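Local coordinates for protein carboxypeptidase A (Helicoverpa armigera, PDB 1JQG) that probably removes C-terminal residues from peptides as a zinc-dependent digestive metallocarboxypeptidase, and is seen here as a pro-protein with its activation peptide, at residues A[160-165]-A[169-174]; A[209-214]-A[415-420]; A[47-52]-A[67-72]. One frame throughout, in Å; residues are numbered along the deposited sequence.

Interaction 1 of 3, residues A[160-165]-A[169-174]; sequences RISTTN and ASKPVV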
# COMPACT_ATOMS: atom_id res chain seq x y z
N ARG A 160 -0.89 -18.85 -5.50
CA ARG A 160 -0.19 -19.71 -4.56
C ARG A 160 0.98 -20.35 -5.29
O ARG A 160 0.74 -21.27 -6.07
CB ARG A 160 -1.13 -20.78 -4.01
CG ARG A 160 -2.09 -20.27 -2.94
CD ARG A 160 -2.68 -21.45 -2.17
NE ARG A 160 -3.54 -22.27 -3.00
CZ ARG A 160 -4.12 -23.40 -2.69
NH1 ARG A 160 -3.95 -23.92 -1.49
NH2 ARG A 160 -4.87 -24.03 -3.59
N ILE A 161 2.15 -19.79 -5.18
CA ILE A 161 3.35 -20.28 -5.86
C ILE A 161 4.09 -21.30 -4.98
O ILE A 161 4.45 -21.04 -3.83
CB ILE A 161 4.28 -19.10 -6.23
CG1 ILE A 161 3.50 -18.06 -7.03
CG2 ILE A 161 5.51 -19.66 -6.94
CD1 ILE A 161 4.11 -16.75 -7.41
N SER A 162 4.26 -22.50 -5.49
CA SER A 162 4.89 -23.60 -4.79
C SER A 162 5.30 -24.75 -5.70
O SER A 162 4.56 -25.27 -6.54
CB SER A 162 3.96 -24.12 -3.68
OG SER A 162 4.56 -25.27 -3.06
N THR A 163 6.43 -25.35 -5.43
CA THR A 163 6.93 -26.52 -6.15
C THR A 163 6.39 -27.80 -5.51
O THR A 163 6.37 -28.91 -6.05
CB THR A 163 8.47 -26.61 -6.16
OG1 THR A 163 8.85 -26.63 -4.78
CG2 THR A 163 9.16 -25.47 -6.86
N THR A 164 5.91 -27.68 -4.28
CA THR A 164 5.32 -28.81 -3.57
C THR A 164 3.82 -28.67 -3.38
O THR A 164 3.16 -29.31 -2.56
CB THR A 164 5.96 -28.98 -2.17
OG1 THR A 164 5.91 -27.67 -1.56
CG2 THR A 164 7.37 -29.50 -2.34
N ASN A 165 3.20 -27.77 -4.14
CA ASN A 165 1.78 -27.50 -4.07
C ASN A 165 1.24 -27.31 -2.67
O ASN A 165 0.18 -27.84 -2.27
CB ASN A 165 1.07 -28.65 -4.79
CG ASN A 165 -0.41 -28.37 -5.01
OD1 ASN A 165 -0.80 -27.29 -5.49
ND2 ASN A 165 -1.24 -29.35 -4.64
N ALA A 169 4.42 -29.16 4.72
CA ALA A 169 4.22 -28.20 5.77
C ALA A 169 5.48 -27.75 6.48
O ALA A 169 5.50 -26.76 7.20
CB ALA A 169 3.21 -28.78 6.77
N SER A 170 6.62 -28.35 6.19
CA SER A 170 7.91 -27.91 6.75
C SER A 170 8.36 -26.59 6.13
O SER A 170 9.18 -25.89 6.71
CB SER A 170 8.99 -28.98 6.55
OG SER A 170 9.26 -29.19 5.16
N LYS A 171 7.92 -26.27 4.93
CA LYS A 171 8.29 -25.05 4.23
C LYS A 171 7.52 -23.85 4.78
O LYS A 171 6.29 -23.88 4.93
CB LYS A 171 8.08 -25.14 2.71
CG LYS A 171 8.86 -26.28 2.05
CD LYS A 171 8.52 -26.57 0.61
CE LYS A 171 8.63 -25.31 -0.24
NZ LYS A 171 8.37 -25.67 -1.67
N PRO A 172 8.20 -22.74 5.03
CA PRO A 172 7.57 -21.52 5.49
C PRO A 172 6.76 -20.83 4.40
O PRO A 172 7.09 -20.94 3.23
CB PRO A 172 8.77 -20.62 5.88
CG PRO A 172 9.85 -21.10 4.98
CD PRO A 172 9.66 -22.60 4.92
N VAL A 173 5.75 -20.06 4.76
CA VAL A 173 4.95 -19.25 3.86
C VAL A 173 5.21 -17.74 3.98
O VAL A 173 5.34 -17.16 5.07
CB VAL A 173 3.46 -19.50 4.15
CG1 VAL A 173 2.51 -18.68 3.29
CG2 VAL A 173 3.12 -20.96 3.93
N VAL A 174 5.35 -17.09 2.86
CA VAL A 174 5.55 -15.66 2.75
C VAL A 174 4.36 -15.01 2.01
O VAL A 174 4.11 -15.34 0.84
CB VAL A 174 6.86 -15.33 2.00
CG1 VAL A 174 7.00 -13.82 1.77
CG2 VAL A 174 8.03 -15.90 2.78
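Lys171 reaches across to the turn at Thr163 and Thr164, and its ammonium group meets both threonine hydroxyls. Lys171 NZ donates a hydrogen bond to Thr164 OG1 at 3.2 Å, the two side chains meeting tip to tip. Thr163 crosses the lysine at about a right angle, its OG1 3.3 Å from Lys171 NZ. The lysine chain bends once, at chi3 (54°), turning CE and NZ toward the threonines. Further back along the chain, Lys171 CD lies 3.6 Å from Thr164 OG1. Within the turn, Ser162 OG accepts from Thr164 N at 3.0 Å, forming an ST turn. The same hydroxyl is hydrogen-bonded to Asp212 OD1, which also forms a long, weak ion pair with Lys171 NZ, so the buried ammonium, weakly hydrogen-bonded to Asn209 O as well, probably has its charge partly balanced. Lys171 and Ser162 are thus the buried side of the contact, whereas Thr163 and Thr164 form its looser side, partly exposed to solvent. The contact spans the connection from strand 155-161 to strand 173-178. These strands are not adjacent in the mixed sheet; strand 212-216 runs between them, antiparallel to 155-161 and parallel to 173-178, and contributes Asp212 from its beginning.

Interaction 2 of 3, residues A[209-214]-A[415-420]; sequences NNIDWI and VGARAA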
# COMPACT_ATOMS: atom_id res chain seq x y z
N ASN A 209 12.06 -23.17 -4.23
CA ASN A 209 12.14 -24.50 -3.67
C ASN A 209 11.88 -24.59 -2.17
O ASN A 209 11.23 -25.55 -1.72
CB ASN A 209 13.51 -25.12 -4.03
CG ASN A 209 13.54 -25.66 -5.44
OD1 ASN A 209 12.58 -26.32 -5.86
ND2 ASN A 209 14.59 -25.37 -6.17
N ASN A 210 12.47 -23.67 -1.41
CA ASN A 210 12.35 -23.73 0.05
C ASN A 210 11.24 -22.89 0.66
O ASN A 210 11.10 -22.79 1.87
CB ASN A 210 13.71 -23.38 0.67
CG ASN A 210 14.78 -24.40 0.29
OD1 ASN A 210 14.55 -25.62 0.40
ND2 ASN A 210 15.92 -23.87 -0.15
N ILE A 211 10.54 -22.08 -0.11
CA ILE A 211 9.51 -21.18 0.35
C ILE A 211 8.21 -21.27 -0.46
O ILE A 211 8.24 -21.31 -1.69
CB ILE A 211 10.02 -19.71 0.35
CG1 ILE A 211 11.31 -19.57 1.19
CG2 ILE A 211 8.96 -18.78 0.95
CD1 ILE A 211 12.02 -18.23 1.10
N ASP A 212 7.10 -21.30 0.25
CA ASP A 212 5.76 -21.20 -0.36
C ASP A 212 5.22 -19.77 -0.35
O ASP A 212 5.42 -19.06 0.64
CB ASP A 212 4.79 -22.07 0.43
CG ASP A 212 4.88 -23.53 0.09
OD1 ASP A 212 5.61 -23.91 -0.83
OD2 ASP A 212 4.22 -24.37 0.76
N TRP A 213 4.73 -19.28 -1.48
CA TRP A 213 4.35 -17.87 -1.60
C TRP A 213 2.86 -17.68 -1.90
O TRP A 213 2.17 -18.46 -2.57
CB TRP A 213 5.16 -17.14 -2.65
CG TRP A 213 6.64 -17.29 -2.54
CD1 TRP A 213 7.39 -18.41 -2.82
CD2 TRP A 213 7.58 -16.28 -2.18
NE1 TRP A 213 8.73 -18.16 -2.63
CE2 TRP A 213 8.86 -16.85 -2.25
CE3 TRP A 213 7.47 -14.93 -1.83
CZ2 TRP A 213 10.03 -16.12 -1.95
CZ3 TRP A 213 8.59 -14.22 -1.52
CH2 TRP A 213 9.86 -14.81 -1.57
N ILE A 214 2.31 -16.59 -1.33
CA ILE A 214 0.95 -16.17 -1.53
C ILE A 214 1.08 -14.73 -1.99
O ILE A 214 1.60 -13.87 -1.26
CB ILE A 214 0.10 -16.28 -0.27
CG1 ILE A 214 -0.17 -17.76 0.09
CG2 ILE A 214 -1.25 -15.56 -0.45
CD1 ILE A 214 -0.91 -18.00 1.39
N VAL A 415 15.54 -10.70 0.54
CA VAL A 415 16.46 -10.65 1.66
C VAL A 415 15.65 -10.91 2.91
O VAL A 415 16.14 -11.60 3.82
CB VAL A 415 17.20 -9.32 1.76
CG1 VAL A 415 17.78 -9.09 3.14
CG2 VAL A 415 18.37 -9.23 0.78
N GLY A 416 14.44 -10.34 2.92
CA GLY A 416 13.55 -10.48 4.07
C GLY A 416 12.99 -11.89 4.18
O GLY A 416 12.99 -12.48 5.28
N ALA A 417 12.56 -12.42 3.03
CA ALA A 417 11.99 -13.75 2.95
C ALA A 417 13.00 -14.81 3.44
O ALA A 417 12.59 -15.69 4.16
CB ALA A 417 11.41 -14.18 1.62
N ARG A 418 14.26 -14.65 3.05
CA ARG A 418 15.29 -15.59 3.43
C ARG A 418 15.66 -15.45 4.89
O ARG A 418 15.92 -16.46 5.60
CB ARG A 418 16.55 -15.43 2.54
CG ARG A 418 16.36 -16.02 1.14
CD ARG A 418 17.65 -16.12 0.33
NE ARG A 418 18.03 -14.86 -0.24
CZ ARG A 418 18.33 -14.65 -1.51
NH1 ARG A 418 18.28 -15.67 -2.33
NH2 ARG A 418 18.66 -13.47 -2.01
N ALA A 419 15.74 -14.20 5.35
CA ALA A 419 16.02 -13.92 6.76
C ALA A 419 14.88 -14.35 7.67
O ALA A 419 15.11 -14.97 8.71
CB ALA A 419 16.28 -12.43 6.96
N ALA A 420 13.64 -14.09 7.23
CA ALA A 420 12.47 -14.44 8.02
C ALA A 420 12.29 -15.96 8.05
O ALA A 420 11.88 -16.54 9.05
CB ALA A 420 11.24 -13.75 7.46
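Ala417 sets its methyl group against two large side chains, Trp213 and Ile211, in a small contact without hydrogen bonds, carried by apolar side chains. The closest approach is from Trp213 CH2, at the far end of the indole, to Ala417 CB at 3.6 Å, the methyl lying oblique to the ring. Ile211 comes in beside it with the end of its longer branch, CD1 standing 4.1 Å from Ala417 CB and also packing near the helix backbone at Ala417 O. With CG1 beside the backbone N and chi2 extended (171°), Ile211 sends this branch out to the helix, and its other branch, CG2, lies 3.6 Å above one face of the Trp213 ring, offset toward the rim. The indole is thus covered by a residue just before its strand, and its NE1 is further held by a hydrogen bond to Leu207 O. Farther out, the salt bridges of Arg418 to Glu204 and Asp206 tie the same helix to the residues that lead into strand 212-216. Val174 of the adjacent parallel strand 173-178 touches Ile211, Trp213 and Ala417. Helix 402-421 thereby packs over the sheet at strands 212-216 and 173-178, with helix 325-340 next to it, touching Val415 and Ala419.

Interaction 3 of 3, residues A[47-52]-A[67-72]; sequences LMLDVW and KFKREI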
# COMPACT_ATOMS: atom_id res chain seq x y z
N LEU A 47 -11.95 18.84 9.41
CA LEU A 47 -12.20 19.47 8.12
C LEU A 47 -12.29 18.40 7.04
O LEU A 47 -12.60 18.67 5.91
CB LEU A 47 -11.13 20.48 7.76
CG LEU A 47 -11.57 21.71 6.95
CD1 LEU A 47 -12.73 22.41 7.66
CD2 LEU A 47 -10.48 22.77 6.74
N MET A 48 -12.05 17.17 7.41
CA MET A 48 -12.02 16.00 6.53
C MET A 48 -11.15 16.17 5.29
O MET A 48 -11.60 16.02 4.15
CB MET A 48 -13.44 15.56 6.16
CG MET A 48 -14.32 15.16 7.35
SD MET A 48 -16.05 14.94 6.99
CE MET A 48 -16.67 16.56 6.67
N LEU A 49 -9.90 16.55 5.50
CA LEU A 49 -8.95 16.75 4.42
C LEU A 49 -8.23 15.45 4.05
O LEU A 49 -8.14 14.53 4.85
CB LEU A 49 -7.89 17.81 4.78
CG LEU A 49 -8.49 19.16 5.24
CD1 LEU A 49 -7.42 20.05 5.87
CD2 LEU A 49 -9.17 19.81 4.04
N ASP A 50 -7.69 15.41 2.85
CA ASP A 50 -6.91 14.27 2.37
C ASP A 50 -5.44 14.45 2.79
O ASP A 50 -4.68 15.17 2.14
CB ASP A 50 -7.04 14.17 0.85
CG ASP A 50 -6.40 12.92 0.28
OD1 ASP A 50 -5.97 12.07 1.08
OD2 ASP A 50 -6.29 12.78 -0.96
N VAL A 51 -5.07 13.80 3.88
CA VAL A 51 -3.70 13.81 4.39
C VAL A 51 -2.82 12.77 3.71
O VAL A 51 -2.95 11.55 3.96
CB VAL A 51 -3.70 13.53 5.91
CG1 VAL A 51 -2.27 13.57 6.45
CG2 VAL A 51 -4.59 14.56 6.60
N TRP A 52 -2.00 13.20 2.79
CA TRP A 52 -1.06 12.31 2.08
C TRP A 52 0.06 11.84 3.01
O TRP A 52 0.40 10.67 2.97
CB TRP A 52 -0.45 13.07 0.89
CG TRP A 52 -1.41 13.35 -0.21
CD1 TRP A 52 -2.76 13.05 -0.22
CD2 TRP A 52 -1.15 14.01 -1.45
NE1 TRP A 52 -3.33 13.47 -1.40
CE2 TRP A 52 -2.35 14.06 -2.17
CE3 TRP A 52 0.00 14.54 -2.03
CZ2 TRP A 52 -2.43 14.62 -3.45
CZ3 TRP A 52 -0.08 15.11 -3.31
CH2 TRP A 52 -1.31 15.15 -4.01
N LYS A 67 -10.71 23.59 -3.00
CA LYS A 67 -10.75 25.01 -3.32
C LYS A 67 -11.61 25.82 -2.36
O LYS A 67 -11.26 26.94 -1.95
CB LYS A 67 -11.27 25.21 -4.73
CG LYS A 67 -11.29 26.65 -5.24
CD LYS A 67 -11.61 26.58 -6.74
CE LYS A 67 -12.92 25.84 -7.01
NZ LYS A 67 -13.08 25.38 -8.42
N PHE A 68 -12.73 25.26 -1.93
CA PHE A 68 -13.65 25.92 -1.03
C PHE A 68 -13.25 25.83 0.43
O PHE A 68 -14.02 26.19 1.31
CB PHE A 68 -15.08 25.36 -1.22
CG PHE A 68 -15.68 25.73 -2.55
CD1 PHE A 68 -16.02 24.73 -3.45
CD2 PHE A 68 -15.90 27.04 -2.92
CE1 PHE A 68 -16.57 25.03 -4.68
CE2 PHE A 68 -16.46 27.35 -4.15
CZ PHE A 68 -16.80 26.35 -5.03
N LYS A 69 -12.04 25.36 0.71
CA LYS A 69 -11.55 25.23 2.07
C LYS A 69 -10.14 25.79 2.22
O LYS A 69 -9.61 25.83 3.32
CB LYS A 69 -11.53 23.76 2.51
CG LYS A 69 -12.90 23.20 2.87
CD LYS A 69 -12.79 21.71 3.12
CE LYS A 69 -14.09 21.09 3.57
NZ LYS A 69 -13.93 19.63 3.80
N ARG A 70 -9.57 26.29 1.14
CA ARG A 70 -8.22 26.83 1.11
C ARG A 70 -8.04 28.03 2.03
O ARG A 70 -7.02 28.14 2.71
CB ARG A 70 -7.76 27.21 -0.29
CG ARG A 70 -7.62 26.04 -1.25
CD ARG A 70 -7.10 26.50 -2.59
NE ARG A 70 -5.91 27.35 -2.47
CZ ARG A 70 -5.13 27.66 -3.51
NH1 ARG A 70 -5.38 27.21 -4.74
NH2 ARG A 70 -4.09 28.45 -3.21
N GLU A 71 -9.03 28.92 2.04
CA GLU A 71 -8.98 30.12 2.87
C GLU A 71 -9.13 29.80 4.36
O GLU A 71 -8.42 30.37 5.19
CB GLU A 71 -10.07 31.11 2.44
CG GLU A 71 -9.92 32.51 3.01
CD GLU A 71 -10.82 33.53 2.33
OE1 GLU A 71 -12.04 33.62 2.63
OE2 GLU A 71 -10.33 34.30 1.45
N ILE A 72 -10.05 28.91 4.70
CA ILE A 72 -10.26 28.50 6.09
C ILE A 72 -9.05 27.74 6.63
O ILE A 72 -8.68 27.87 7.80
CB ILE A 72 -11.51 27.61 6.21
CG1 ILE A 72 -12.77 28.34 5.72
CG2 ILE A 72 -11.69 27.14 7.64
CD1 ILE A 72 -13.97 27.39 5.67
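Leu47 and Lys69 lie with their CA atoms 8.4 Å apart, where the chain leaves helix 34-46 through a Schellman motif, with Met48 at positive phi, and where Lys69 takes the N-cap position of helix 70-80. Both sites belong to the activation peptide, whose four-stranded antiparallel sheet and two helices form the open-sandwich pro-domain of M14 carboxypeptidases. The Lys69 chain is fully extended beyond CG and runs past Leu47 and Leu49 in the opposite sense to their side chains. Lys69 CD lies 4.0 Å from Leu47 CG and has Leu49 CD2 as a second partner, so the aliphatic part of the lysine packs on both leucines before the charged end arrives at the backbone. There Lys69 NZ donates a hydrogen bond to Leu47 O at 2.7 Å. Replacing Lys69 by alanine would probably leave Leu47 O without that donor and open a gap beside the two leucines. The positive end group at the close of helix 34-46 is likely to suit the negative pole of the helix dipole. Leu49, buried, also touches Val63 and Pro66. Downstream, Asp50 pairs with Arg183 of the enzyme moiety. In the lysine's bond across the contact, NZ approaches Leu47 O nearly in line with the carbonyl, at a C=O...N angle of 162°.

From the N terminus, interaction 3 comes first: it closes the 14-residue connection that carries strand 61-65, joining the end of helix 34-46 to the start of helix 70-80 within the activation peptide. Interaction 1 follows in the enzyme moiety and closes a short loop of three intervening residues between strands 155-161 and 173-178. Interaction 2 then spans 200 residues to bring the C-terminal helix 402-421 onto the strand lying between those two. None nests or crosses; the three are in series. Interactions 1 and 2 touch, their centres 9 Å apart, whereas interaction 3 lies across the chain's centre, its nearest atoms about 25 Å from either.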